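Local coordinates for disulfide bond protein A (Staphylococcus aureus, PDB 3BCI) that probably acts as a thiol:disulfide oxidoreductase of the thioredoxin family, helping proteins to form disulfide bonds, at residues V52-L57 with K148-A153; D60-S65 with K137-A142; M73-S78 with L110-E115; K105-L110 with N118-D123. All blocks are in the same frame, centred on the assembly; numbering follows the deposited sequence. Where two conformers were deposited one is given.

In the fold
Contact 1 joins the loop after strand 48-53 to the loop before strand 152-155, at the sheet of the thioredoxin fold. All the other segments lie in the run of helices between those strands, which holds the helical insertion that characterises DsbA proteins. Contact 2 adjoins contact 1, with centres 9 Å apart, and sets the start of helix 61-74 beside helix 130-144, which leads back to the sheet. Contacts 3 and 4, 8 Å apart, share L110 and helix 114-125, and their segments alternate along the chain. Their centres lie 25 and 24 Å from that of contact 1, across the chain's centre. Contacts 1 and 2 thus lie by the sheet; the others pack parts of the insertion together.

Contact 1 (V52-L57 with K148-A153); sequences VNLAFL and KTTPTA
L54 and F56 meet T150 in a small surface contact between two loops of the thioredoxin fold, one following strand 48-53 and the other carrying the cis-proline, P151, ahead of strand 152-155. Only 123 Å² is buried and no hydrogen bond crosses, so the contact rests on packing. The methyls of L54 and T150 meet end to end, CG2 of T150 lying 3.7 Å from CD2 of L54 and 3.9 Å from CD1 of L54, almost astride the leucine's fork. F56 and T150 instead lie alongside each other and point opposite ways. The first loop is shaped by an Asx turn, in which OD1 of N53 accepts from the backbone N of A55 at 2.7 Å, and D20 binds the backbone N of F56. P151 packs on Y25, C26 and L29 of helix 24-42, placing this loop beside the redox-active cysteines C23 and C26, which T150 also touches, as expected of the cis-proline loop in this family. T150 holds its hydroxyl between its backbone N and carbonyl carbon (chi1 58°), which turns OG1 to F56 while CG2 faces L54. OG1 of T150 approaches the F56 ring obliquely, 3.5 Å from CZ of F56.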
loop_
_atom_site.group_PDB
_atom_site.type_symbol
_atom_site.label_atom_id
_atom_site.label_comp_id
_atom_site.label_asym_id
_atom_site.label_seq_id
_atom_site.Cartn_x
_atom_site.Cartn_y
_atom_site.Cartn_z
ATOM N N VAL A 52 -4.995 -1.061 -2.175
ATOM C CA VAL A 52 -5.168 -1.866 -3.381
ATOM C C VAL A 52 -4.307 -1.226 -4.459
ATOM O O VAL A 52 -4.590 -0.118 -4.911
ATOM C CB VAL A 52 -6.642 -1.896 -3.848
ATOM C CG1 VAL A 52 -6.774 -2.768 -5.090
ATOM C CG2 VAL A 52 -7.533 -2.433 -2.733
ATOM N N ASN A 53 -3.261 -1.939 -4.863
ATOM C CA ASN A 53 -2.302 -1.454 -5.852
ATOM C C ASN A 53 -2.680 -1.845 -7.277
ATOM O O ASN A 53 -2.653 -3.024 -7.628
ATOM C CB ASN A 53 -0.926 -2.027 -5.522
ATOM C CG ASN A 53 0.198 -1.291 -6.207
ATOM O OD1 ASN A 53 0.073 -0.865 -7.359
ATOM N ND2 ASN A 53 1.322 -1.153 -5.508
ATOM N N LEU A 54 -3.022 -0.861 -8.103
ATOM C CA LEU A 54 -3.390 -1.149 -9.488
ATOM C C LEU A 54 -2.195 -1.583 -10.346
ATOM O O LEU A 54 -2.380 -2.131 -11.432
ATOM C CB LEU A 54 -4.082 0.067 -10.131
ATOM C CG LEU A 54 -5.582 0.240 -9.862
ATOM C CD1 LEU A 54 -5.815 0.656 -8.411
ATOM C CD2 LEU A 54 -6.155 1.291 -10.814
ATOM N N ALA A 55 -0.980 -1.344 -9.853
ATOM C CA ALA A 55 0.253 -1.712 -10.565
ATOM C C ALA A 55 0.113 -1.433 -12.057
ATOM O O ALA A 55 0.285 -2.331 -12.879
ATOM C CB ALA A 55 0.561 -3.193 -10.341
ATOM N N PHE A 56 -0.175 -0.183 -12.399
ATOM C CA PHE A 56 -0.396 0.196 -13.789
ATOM C C PHE A 56 0.633 1.133 -14.405
ATOM O O PHE A 56 0.503 1.498 -15.571
ATOM C CB PHE A 56 -1.779 0.844 -13.913
ATOM C CG PHE A 56 -1.867 2.211 -13.281
ATOM C CD1 PHE A 56 -1.803 3.362 -14.065
ATOM C CD2 PHE A 56 -1.995 2.351 -11.903
ATOM C CE1 PHE A 56 -1.868 4.634 -13.482
ATOM C CE2 PHE A 56 -2.060 3.617 -11.311
ATOM C CZ PHE A 56 -1.995 4.760 -12.102
ATOM N N LEU A 57 1.652 1.521 -13.645
ATOM C CA LEU A 57 2.647 2.449 -14.165
ATOM C C LEU A 57 3.993 1.850 -14.578
ATOM O O LEU A 57 5.032 2.493 -14.440
ATOM C CB LEU A 57 2.860 3.573 -13.148
ATOM C CG LEU A 57 1.618 4.458 -12.974
ATOM C CD1 LEU A 57 1.836 5.462 -11.851
ATOM C CD2 LEU A 57 1.325 5.182 -14.294
ATOM N N LYS A 148 -11.644 3.969 -11.636
ATOM C CA LYS A 148 -11.044 4.640 -12.782
ATOM C C LYS A 148 -9.787 5.423 -12.425
ATOM O O LYS A 148 -8.700 5.144 -12.932
ATOM C CB LYS A 148 -12.056 5.594 -13.418
ATOM C CG LYS A 148 -13.286 4.921 -14.007
ATOM C CD LYS A 148 -14.258 5.961 -14.552
ATOM C CE LYS A 148 -13.592 6.850 -15.595
ATOM N NZ LYS A 148 -14.475 7.966 -16.029
ATOM N N THR A 149 -9.944 6.408 -11.547
ATOM C CA THR A 149 -8.828 7.248 -11.142
ATOM C C THR A 149 -8.162 6.863 -9.827
ATOM O O THR A 149 -8.774 6.259 -8.948
ATOM C CB THR A 149 -9.269 8.716 -11.026
ATOM O OG1 THR A 149 -10.432 8.798 -10.192
ATOM C CG2 THR A 149 -9.583 9.289 -12.397
ATOM N N THR A 150 -6.892 7.227 -9.715
ATOM C CA THR A 150 -6.112 6.976 -8.514
ATOM C C THR A 150 -5.326 8.251 -8.260
ATOM O O THR A 150 -4.915 8.925 -9.196
ATOM C CB THR A 150 -5.119 5.813 -8.707
ATOM O OG1 THR A 150 -4.242 6.106 -9.798
ATOM C CG2 THR A 150 -5.860 4.518 -8.990
ATOM N N PRO A 151 -5.127 8.611 -6.988
ATOM C CA PRO A 151 -5.627 7.845 -5.846
ATOM C C PRO A 151 -7.083 8.154 -5.509
ATOM O O PRO A 151 -7.564 9.258 -5.746
ATOM C CB PRO A 151 -4.697 8.280 -4.722
ATOM C CG PRO A 151 -4.473 9.737 -5.049
ATOM C CD PRO A 151 -4.230 9.696 -6.546
ATOM N N THR A 152 -7.783 7.160 -4.976
ATOM C CA THR A 152 -9.169 7.328 -4.556
ATOM C C THR A 152 -9.324 6.507 -3.287
ATOM O O THR A 152 -8.677 5.472 -3.131
ATOM C CB THR A 152 -10.186 6.843 -5.629
ATOM O OG1 THR A 152 -9.787 5.566 -6.145
ATOM C CG2 THR A 152 -10.283 7.854 -6.764
ATOM N N ALA A 153 -10.160 6.981 -2.372
ATOM C CA ALA A 153 -10.367 6.278 -1.115
ATOM C C ALA A 153 -11.842 6.115 -0.810
ATOM O O ALA A 153 -12.658 6.952 -1.181
ATOM C CB ALA A 153 -9.669 7.030 0.020
#

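Contact 2 (D60-S65 with K137-A142); sequences DSIVGS and KDKKIA
The join between the thioredoxin domain and the helical insertion of a DsbA protein includes this light helix-helix contact, in which I62 and S65 of helix 61-74 face K139 and D138 of helix 130-144. The spacing is loose: the CA atoms of I62 and K139 are 9.4 Å apart, those of S65 and D138 8.9 Å, and the buried area is just 81 Å². In the apolar half the tip of I62 touches the middle of the K139 chain, CD1 of I62 lying 4.3 Å from CD of K139. I62 reaches it because CG1 is anti to the backbone N (chi1 -167°), which carries the longer branch outward; K139 contributes the carbons of its chain while remaining exposed. The polar half forms no bond either: OG of S65 stands 4.3 Å from OD2 of D138. The carboxylate has stronger partners: OD2 of D138 accepts from the backbone N of N53 and from NE2 of H69. Two donors thus grip one oxygen of a buried acid, which would probably stabilise its negative charge. In the fold, D138 lies against V52 of strand 48-53 while S65 touches N53 of the same strand. I62 packs also on A135 and E136 of helix 130-144, and I141 lies on Q50 and V52, so both helices rest on strand 48-53, side by side.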
loop_
_atom_site.group_PDB
_atom_site.type_symbol
_atom_site.label_atom_id
_atom_site.label_comp_id
_atom_site.label_asym_id
_atom_site.label_seq_id
_atom_site.Cartn_x
_atom_site.Cartn_y
_atom_site.Cartn_z
ATOM N N ASP A 60 7.564 -2.755 -13.380
ATOM C CA ASP A 60 8.122 -2.862 -12.040
ATOM C C ASP A 60 7.080 -2.564 -10.958
ATOM O O ASP A 60 7.313 -2.831 -9.781
ATOM C CB ASP A 60 9.326 -1.927 -11.895
ATOM C CG ASP A 60 8.979 -0.475 -12.158
ATOM O OD1 ASP A 60 8.316 -0.187 -13.180
ATOM O OD2 ASP A 60 9.384 0.381 -11.345
ATOM N N SER A 61 5.935 -2.016 -11.359
ATOM C CA SER A 61 4.865 -1.695 -10.413
ATOM C C SER A 61 4.395 -2.934 -9.670
ATOM O O SER A 61 4.239 -2.916 -8.452
ATOM C CB SER A 61 3.660 -1.074 -11.135
ATOM O OG SER A 61 3.820 0.322 -11.313
ATOM N N ILE A 62 4.173 -4.011 -10.413
ATOM C CA ILE A 62 3.702 -5.264 -9.836
ATOM C C ILE A 62 4.743 -5.880 -8.904
ATOM O O ILE A 62 4.392 -6.550 -7.930
ATOM C CB ILE A 62 3.340 -6.281 -10.954
ATOM C CG1 ILE A 62 2.549 -7.452 -10.370
ATOM C CG2 ILE A 62 4.608 -6.785 -11.638
ATOM C CD1 ILE A 62 1.173 -7.058 -9.834
ATOM N N VAL A 63 6.020 -5.655 -9.201
ATOM C CA VAL A 63 7.084 -6.202 -8.369
ATOM C C VAL A 63 7.041 -5.497 -7.020
ATOM O O VAL A 63 7.153 -6.133 -5.970
ATOM C CB VAL A 63 8.481 -5.999 -9.009
ATOM C CG1 VAL A 63 9.552 -6.594 -8.110
ATOM C CG2 VAL A 63 8.534 -6.667 -10.382
ATOM N N GLY A 64 6.877 -4.178 -7.056
ATOM C CA GLY A 64 6.801 -3.410 -5.828
ATOM C C GLY A 64 5.587 -3.849 -5.027
ATOM O O GLY A 64 5.639 -3.940 -3.797
ATOM N N SER A 65 4.494 -4.135 -5.729
ATOM C CA SER A 65 3.261 -4.571 -5.082
ATOM C C SER A 65 3.455 -5.912 -4.385
ATOM O O SER A 65 2.958 -6.111 -3.283
ATOM C CB SER A 65 2.127 -4.686 -6.103
ATOM O OG SER A 65 0.920 -5.065 -5.461
ATOM N N LYS A 137 -4.286 -10.155 -7.586
ATOM C CA LYS A 137 -5.666 -9.971 -7.162
ATOM C C LYS A 137 -6.032 -8.495 -7.018
ATOM O O LYS A 137 -7.153 -8.098 -7.339
ATOM C CB LYS A 137 -5.913 -10.702 -5.838
ATOM C CG LYS A 137 -7.383 -10.772 -5.438
ATOM C CD LYS A 137 -7.565 -11.395 -4.060
ATOM C CE LYS A 137 -9.045 -11.535 -3.710
ATOM N NZ LYS A 137 -9.250 -12.052 -2.324
ATOM N N ASP A 138 -5.090 -7.686 -6.539
ATOM C CA ASP A 138 -5.332 -6.251 -6.377
ATOM C C ASP A 138 -5.825 -5.622 -7.679
ATOM O O ASP A 138 -6.692 -4.750 -7.673
ATOM C CB ASP A 138 -4.056 -5.536 -5.937
ATOM C CG ASP A 138 -3.954 -5.384 -4.431
ATOM O OD1 ASP A 138 -4.770 -5.996 -3.700
ATOM O OD2 ASP A 138 -3.048 -4.656 -3.979
ATOM N N LYS A 139 -5.272 -6.058 -8.804
ATOM C CA LYS A 139 -5.690 -5.493 -10.080
ATOM C C LYS A 139 -7.131 -5.885 -10.382
ATOM O O LYS A 139 -7.893 -5.092 -10.928
ATOM C CB LYS A 139 -4.774 -5.978 -11.198
ATOM C CG LYS A 139 -3.304 -5.758 -10.898
ATOM C CD LYS A 139 -2.437 -6.363 -11.980
ATOM C CE LYS A 139 -2.202 -5.368 -13.088
ATOM N NZ LYS A 139 -1.854 -6.057 -14.358
ATOM N N LYS A 140 -7.494 -7.113 -10.028
ATOM C CA LYS A 140 -8.847 -7.608 -10.249
ATOM C C LYS A 140 -9.825 -6.857 -9.338
ATOM O O LYS A 140 -10.942 -6.529 -9.742
ATOM C CB LYS A 140 -8.908 -9.112 -9.959
ATOM C CG LYS A 140 -10.273 -9.739 -10.187
ATOM C CD LYS A 140 -10.252 -11.230 -9.901
ATOM C CE LYS A 140 -11.616 -11.854 -10.124
ATOM N NZ LYS A 140 -12.647 -11.259 -9.230
ATOM N N ILE A 141 -9.404 -6.589 -8.106
ATOM C CA ILE A 141 -10.257 -5.872 -7.165
ATOM C C ILE A 141 -10.594 -4.486 -7.716
ATOM O O ILE A 141 -11.758 -4.083 -7.740
ATOM C CB ILE A 141 -9.568 -5.727 -5.785
ATOM C CG1 ILE A 141 -9.447 -7.106 -5.124
ATOM C CG2 ILE A 141 -10.363 -4.766 -4.895
ATOM C CD1 ILE A 141 -8.649 -7.106 -3.821
ATOM N N ALA A 142 -9.573 -3.767 -8.173
ATOM C CA ALA A 142 -9.762 -2.431 -8.723
ATOM C C ALA A 142 -10.654 -2.448 -9.960
ATOM O O ALA A 142 -11.458 -1.539 -10.172
ATOM C CB ALA A 142 -8.410 -1.816 -9.068
#

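Contact 3 (M73-S78 with L110-E115)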
loop_
_atom_site.group_PDB
_atom_site.type_symbol
_atom_site.label_atom_id
_atom_site.label_comp_id
_atom_site.label_asym_id
_atom_site.label_seq_id
_atom_site.Cartn_x
_atom_site.Cartn_y
_atom_site.Cartn_z
ATOM N N MET A 73 1.790 -9.399 4.945
ATOM C CA MET A 73 1.425 -10.702 5.493
ATOM C C MET A 73 2.381 -11.297 6.517
ATOM O O MET A 73 1.948 -12.049 7.382
ATOM C CB MET A 73 1.206 -11.714 4.364
ATOM C CG MET A 73 2.408 -11.946 3.482
ATOM S SD MET A 73 2.065 -13.182 2.202
ATOM C CE MET A 73 0.699 -12.407 1.365
ATOM N N TYR A 74 3.669 -10.966 6.429
ATOM C CA TYR A 74 4.653 -11.512 7.362
ATOM C C TYR A 74 5.128 -10.552 8.451
ATOM O O TYR A 74 5.673 -10.980 9.468
ATOM C CB TYR A 74 5.863 -12.040 6.591
ATOM C CG TYR A 74 5.533 -13.187 5.671
ATOM C CD1 TYR A 74 4.877 -14.318 6.151
ATOM C CD2 TYR A 74 5.883 -13.151 4.321
ATOM C CE1 TYR A 74 4.578 -15.388 5.314
ATOM C CE2 TYR A 74 5.590 -14.217 3.474
ATOM C CZ TYR A 74 4.938 -15.332 3.980
ATOM O OH TYR A 74 4.658 -16.397 3.155
ATOM N N ALA A 75 4.929 -9.258 8.236
ATOM C CA ALA A 75 5.331 -8.260 9.217
ATOM C C ALA A 75 4.326 -7.118 9.200
ATOM O O ALA A 75 4.678 -5.966 8.928
ATOM C CB ALA A 75 6.742 -7.742 8.902
ATOM N N PRO A 76 3.054 -7.424 9.504
ATOM C CA PRO A 76 1.989 -6.417 9.517
ATOM C C PRO A 76 2.271 -5.155 10.322
ATOM O O PRO A 76 1.896 -4.055 9.907
ATOM C CB PRO A 76 0.776 -7.196 10.039
ATOM C CG PRO A 76 1.395 -8.317 10.842
ATOM C CD PRO A 76 2.549 -8.727 9.973
ATOM N N LYS A 77 2.934 -5.294 11.465
ATOM C CA LYS A 77 3.222 -4.124 12.290
ATOM C C LYS A 77 4.277 -3.200 11.673
ATOM O O LYS A 77 4.522 -2.103 12.176
ATOM C CB LYS A 77 3.650 -4.560 13.698
ATOM C CG LYS A 77 2.576 -5.357 14.435
ATOM C CD LYS A 77 2.982 -5.701 15.866
ATOM C CE LYS A 77 2.246 -4.836 16.881
ATOM N NZ LYS A 77 2.638 -5.159 18.283
ATOM N N SER A 78 4.890 -3.642 10.578
ATOM C CA SER A 78 5.906 -2.847 9.885
ATOM C C SER A 78 5.401 -2.362 8.526
ATOM O O SER A 78 6.084 -1.604 7.845
ATOM C CB SER A 78 7.173 -3.682 9.642
ATOM O OG SER A 78 7.736 -4.153 10.847
ATOM N N LEU A 110 13.642 -2.248 7.463
ATOM C CA LEU A 110 12.623 -2.437 8.494
ATOM C C LEU A 110 13.246 -3.030 9.761
ATOM O O LEU A 110 12.676 -2.946 10.852
ATOM C CB LEU A 110 11.515 -3.359 7.981
ATOM C CG LEU A 110 10.727 -2.864 6.764
ATOM C CD1 LEU A 110 9.688 -3.903 6.368
ATOM C CD2 LEU A 110 10.057 -1.538 7.089
ATOM N N HIS A 111 14.416 -3.640 9.604
ATOM C CA HIS A 111 15.138 -4.238 10.724
ATOM C C HIS A 111 14.355 -5.294 11.478
ATOM O O HIS A 111 14.274 -5.268 12.708
ATOM C CB HIS A 111 15.596 -3.144 11.688
ATOM C CG HIS A 111 16.502 -2.138 11.055
ATOM N ND1 HIS A 111 17.591 -2.502 10.291
ATOM C CD2 HIS A 111 16.471 -0.785 11.047
ATOM C CE1 HIS A 111 18.189 -1.417 9.837
ATOM N NE2 HIS A 111 17.530 -0.360 10.280
ATOM N N LEU A 112 13.777 -6.225 10.729
ATOM C CA LEU A 112 13.017 -7.319 11.314
ATOM C C LEU A 112 14.068 -8.361 11.666
ATOM O O LEU A 112 15.249 -8.179 11.359
ATOM C CB LEU A 112 12.061 -7.905 10.275
ATOM C CG LEU A 112 11.155 -6.927 9.526
ATOM C CD1 LEU A 112 10.474 -7.657 8.376
ATOM C CD2 LEU A 112 10.126 -6.331 10.473
ATOM N N ASP A 113 13.663 -9.447 12.313
ATOM C CA ASP A 113 14.641 -10.474 12.624
ATOM C C ASP A 113 15.058 -11.067 11.280
ATOM O O ASP A 113 14.281 -11.062 10.321
ATOM C CB ASP A 113 14.057 -11.561 13.528
ATOM C CG ASP A 113 13.053 -12.439 12.815
ATOM O OD1 ASP A 113 11.866 -12.061 12.767
ATOM O OD2 ASP A 113 13.453 -13.507 12.300
ATOM N N LYS A 114 16.285 -11.569 11.218
ATOM C CA LYS A 114 16.848 -12.139 10.001
ATOM C C LYS A 114 15.954 -13.096 9.216
ATOM O O LYS A 114 15.749 -12.907 8.015
ATOM C CB LYS A 114 18.168 -12.843 10.326
ATOM C CG LYS A 114 18.949 -13.300 9.106
ATOM C CD LYS A 114 19.489 -12.121 8.313
ATOM C CE LYS A 114 20.501 -12.582 7.276
ATOM N NZ LYS A 114 21.169 -11.440 6.595
ATOM N N GLU A 115 15.428 -14.119 9.882
ATOM C CA GLU A 115 14.589 -15.100 9.200
ATOM C C GLU A 115 13.287 -14.528 8.634
ATOM O O GLU A 115 12.824 -14.970 7.590
ATOM C CB GLU A 115 14.287 -16.287 10.124
ATOM C CG GLU A 115 15.509 -17.155 10.471
ATOM C CD GLU A 115 16.269 -17.662 9.240
ATOM O OE1 GLU A 115 15.638 -17.869 8.180
ATOM O OE2 GLU A 115 17.501 -17.873 9.338
HETATM O O HOH W 1 9.875 -2.731 11.292
#
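L112 spreads its two methyls over A75 and S78, where the chain leaves helix 61-74 and turns toward helix 79-88. CD1 of L112 lies 3.8 Å from CB of A75, an apolar contact, while CD2 of L112 comes within 3.3 Å of OG of S78. Placing CG beside the backbone N and anti to the carbonyl carbon (chi1 -51°) points this fork toward the other loop. L110 meets the same serine from another direction: CD1 of L110 is 4.1 Å from CB of S78, and CD2 of L110 is 4.0 Å from the backbone O of S78. S78 is therefore packed by both leucines, and it gives the largest single share, about a third, of the 154 Å² buried here. No direct hydrogen bond links the two segments, but a water does. It donates to the backbone O of L110 at 2.8 Å and lies 2.6 Å from OG of S78, so the hydroxyl of S78 has a polar partner although a leucine methyl lies against it.

Both chains change direction at this point. A75 is the first residue to leave helix 61-74, and its carbonyl O accepts from the backbone N of S78 at 2.9 Å. H111 takes up a left-handed conformation (phi 58°) after helix 100-108, and D113 then serves as N-cap of helix 114-125. That helix borders the contact: I120 touches both A75 and L112, and OH of Y74 hydrogen-bonds OD2 of D123, tying the end of helix 61-74 to helix 114-125.

Contact 4 (K105-L110 with N118-D123); sequences KHIKQL and NKIIKD
No ring enters the packing of I107 against I120 and I121; the flat group nearby is the H106 imidazole, which has NE2 of Q109 over the centre of one face, 4.0 Å above the plane, and packs with F82, L86 and A89. Q109 belongs to the same segment, so this contact lies within it and does not bridge to helix 114-125. The bridge is aliphatic. I107 sends both of its branches against the pair on the other helix. Its CD1 is 3.8 Å from CG2 of I120 and 3.9 Å from CG1 of I121, and its CG2 lies 4.1 Å from each of those same two atoms. The I107 side chain slants across both isoleucines, set between two consecutive residues. CG1 of I107 stands beside the backbone N (chi1 -66°) and chi2 is near 180°, an extended shape that lets CD1 reach over. At the exposed margin CE of K108 comes to 4.2 Å from CD1 of I121, the end of its carbon chain touching the isoleucine. No hydrogen bond crosses, and 190 Å² is buried; I107 and I121 have CA atoms 7.5 Å apart. Helices 100-108 and 114-125 run roughly antiparallel as a hairpin. I107 also touches F82 of helix 79-88 and Y124 of helix 114-125, and I120 reaches A70 of helix 61-74, so the hairpin packs against helices 79-88 and 61-74.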
loop_
_atom_site.group_PDB
_atom_site.type_symbol
_atom_site.label_atom_id
_atom_site.label_comp_id
_atom_site.label_asym_id
_atom_site.label_seq_id
_atom_site.Cartn_x
_atom_site.Cartn_y
_atom_site.Cartn_z
ATOM N N LYS A 105 16.497 -3.707 -0.288
ATOM C CA LYS A 105 17.096 -2.686 0.562
ATOM C C LYS A 105 16.043 -2.110 1.507
ATOM O O LYS A 105 16.295 -1.901 2.692
ATOM C CB LYS A 105 17.687 -1.570 -0.303
ATOM C CG LYS A 105 18.266 -0.400 0.481
ATOM C CD LYS A 105 19.011 0.568 -0.436
ATOM C CE LYS A 105 18.078 1.282 -1.405
ATOM N NZ LYS A 105 17.216 2.271 -0.712
ATOM N N HIS A 106 14.852 -1.855 0.983
ATOM C CA HIS A 106 13.790 -1.306 1.815
ATOM C C HIS A 106 13.286 -2.312 2.845
ATOM O O HIS A 106 12.970 -1.950 3.980
ATOM C CB HIS A 106 12.652 -0.802 0.930
ATOM C CG HIS A 106 12.896 0.568 0.381
ATOM N ND1 HIS A 106 12.060 1.632 0.640
ATOM C CD2 HIS A 106 13.916 1.061 -0.362
ATOM C CE1 HIS A 106 12.554 2.724 0.080
ATOM N NE2 HIS A 106 13.678 2.405 -0.533
ATOM N N ILE A 107 13.227 -3.582 2.464
ATOM C CA ILE A 107 12.781 -4.608 3.396
ATOM C C ILE A 107 13.779 -4.701 4.555
ATOM O O ILE A 107 13.391 -4.806 5.718
ATOM C CB ILE A 107 12.656 -5.982 2.693
ATOM C CG1 ILE A 107 11.534 -5.918 1.647
ATOM C CG2 ILE A 107 12.365 -7.080 3.721
ATOM C CD1 ILE A 107 11.475 -7.114 0.711
ATOM N N LYS A 108 15.068 -4.645 4.239
ATOM C CA LYS A 108 16.090 -4.724 5.277
ATOM C C LYS A 108 16.074 -3.485 6.175
ATOM O O LYS A 108 16.473 -3.551 7.338
ATOM C CB LYS A 108 17.476 -4.909 4.644
ATOM C CG LYS A 108 17.631 -6.241 3.913
ATOM C CD LYS A 108 19.020 -6.409 3.321
ATOM C CE LYS A 108 19.159 -7.759 2.637
ATOM N NZ LYS A 108 20.501 -7.916 2.011
ATOM N N GLN A 109 15.609 -2.360 5.639
ATOM C CA GLN A 109 15.533 -1.123 6.419
ATOM C C GLN A 109 14.496 -1.230 7.531
ATOM O O GLN A 109 14.458 -0.391 8.430
ATOM C CB GLN A 109 15.174 0.070 5.526
ATOM C CG GLN A 109 16.309 0.576 4.659
ATOM C CD GLN A 109 15.865 1.660 3.692
ATOM O OE1 GLN A 109 16.658 2.149 2.890
ATOM N NE2 GLN A 109 14.593 2.040 3.763
ATOM N N LEU A 110 13.642 -2.248 7.463
ATOM C CA LEU A 110 12.623 -2.437 8.494
ATOM C C LEU A 110 13.246 -3.030 9.761
ATOM O O LEU A 110 12.676 -2.946 10.852
ATOM C CB LEU A 110 11.515 -3.359 7.981
ATOM C CG LEU A 110 10.727 -2.864 6.764
ATOM C CD1 LEU A 110 9.688 -3.903 6.368
ATOM C CD2 LEU A 110 10.057 -1.538 7.089
ATOM N N ASN A 118 14.315 -12.734 5.472
ATOM C CA ASN A 118 14.582 -13.680 4.388
ATOM C C ASN A 118 13.292 -14.257 3.826
ATOM O O ASN A 118 13.167 -14.457 2.618
ATOM C CB ASN A 118 15.472 -14.838 4.867
ATOM C CG ASN A 118 16.872 -14.389 5.221
ATOM O OD1 ASN A 118 17.344 -13.369 4.729
ATOM N ND2 ASN A 118 17.551 -15.158 6.065
ATOM N N LYS A 119 12.341 -14.528 4.712
ATOM C CA LYS A 119 11.051 -15.096 4.320
ATOM C C LYS A 119 10.271 -14.162 3.389
ATOM O O LYS A 119 9.673 -14.601 2.407
ATOM C CB LYS A 119 10.230 -15.397 5.577
ATOM C CG LYS A 119 8.850 -15.973 5.326
ATOM C CD LYS A 119 8.190 -16.369 6.643
ATOM C CE LYS A 119 8.098 -15.187 7.603
ATOM N NZ LYS A 119 7.543 -15.589 8.926
ATOM N N ILE A 120 10.286 -12.872 3.704
ATOM C CA ILE A 120 9.594 -11.869 2.900
ATOM C C ILE A 120 10.239 -11.722 1.524
ATOM O O ILE A 120 9.550 -11.707 0.500
ATOM C CB ILE A 120 9.617 -10.499 3.613
ATOM C CG1 ILE A 120 8.721 -10.556 4.856
ATOM C CG2 ILE A 120 9.194 -9.387 2.651
ATOM C CD1 ILE A 120 8.856 -9.346 5.773
ATOM N N ILE A 121 11.565 -11.614 1.517
ATOM C CA ILE A 121 12.342 -11.451 0.293
ATOM C C ILE A 121 12.144 -12.624 -0.663
ATOM O O ILE A 121 11.985 -12.432 -1.866
ATOM C CB ILE A 121 13.846 -11.277 0.639
ATOM C CG1 ILE A 121 14.045 -9.953 1.382
ATOM C CG2 ILE A 121 14.695 -11.290 -0.610
ATOM C CD1 ILE A 121 15.489 -9.674 1.791
ATOM N N LYS A 122 12.136 -13.840 -0.130
ATOM C CA LYS A 122 11.947 -15.011 -0.977
ATOM C C LYS A 122 10.497 -15.136 -1.462
ATOM O O LYS A 122 10.245 -15.525 -2.601
ATOM C CB LYS A 122 12.364 -16.272 -0.211
ATOM C CG LYS A 122 12.311 -17.566 -1.025
ATOM C CD LYS A 122 10.962 -18.250 -0.919
ATOM C CE LYS A 122 10.993 -19.620 -1.578
ATOM N NZ LYS A 122 9.702 -20.341 -1.423
ATOM N N ASP A 123 9.542 -14.786 -0.607
ATOM C CA ASP A 123 8.137 -14.901 -0.977
ATOM C C ASP A 123 7.713 -14.021 -2.155
ATOM O O ASP A 123 7.064 -14.504 -3.079
ATOM C CB ASP A 123 7.248 -14.615 0.241
ATOM C CG ASP A 123 5.803 -15.070 0.036
ATOM O OD1 ASP A 123 5.041 -14.393 -0.686
ATOM O OD2 ASP A 123 5.431 -16.121 0.598
#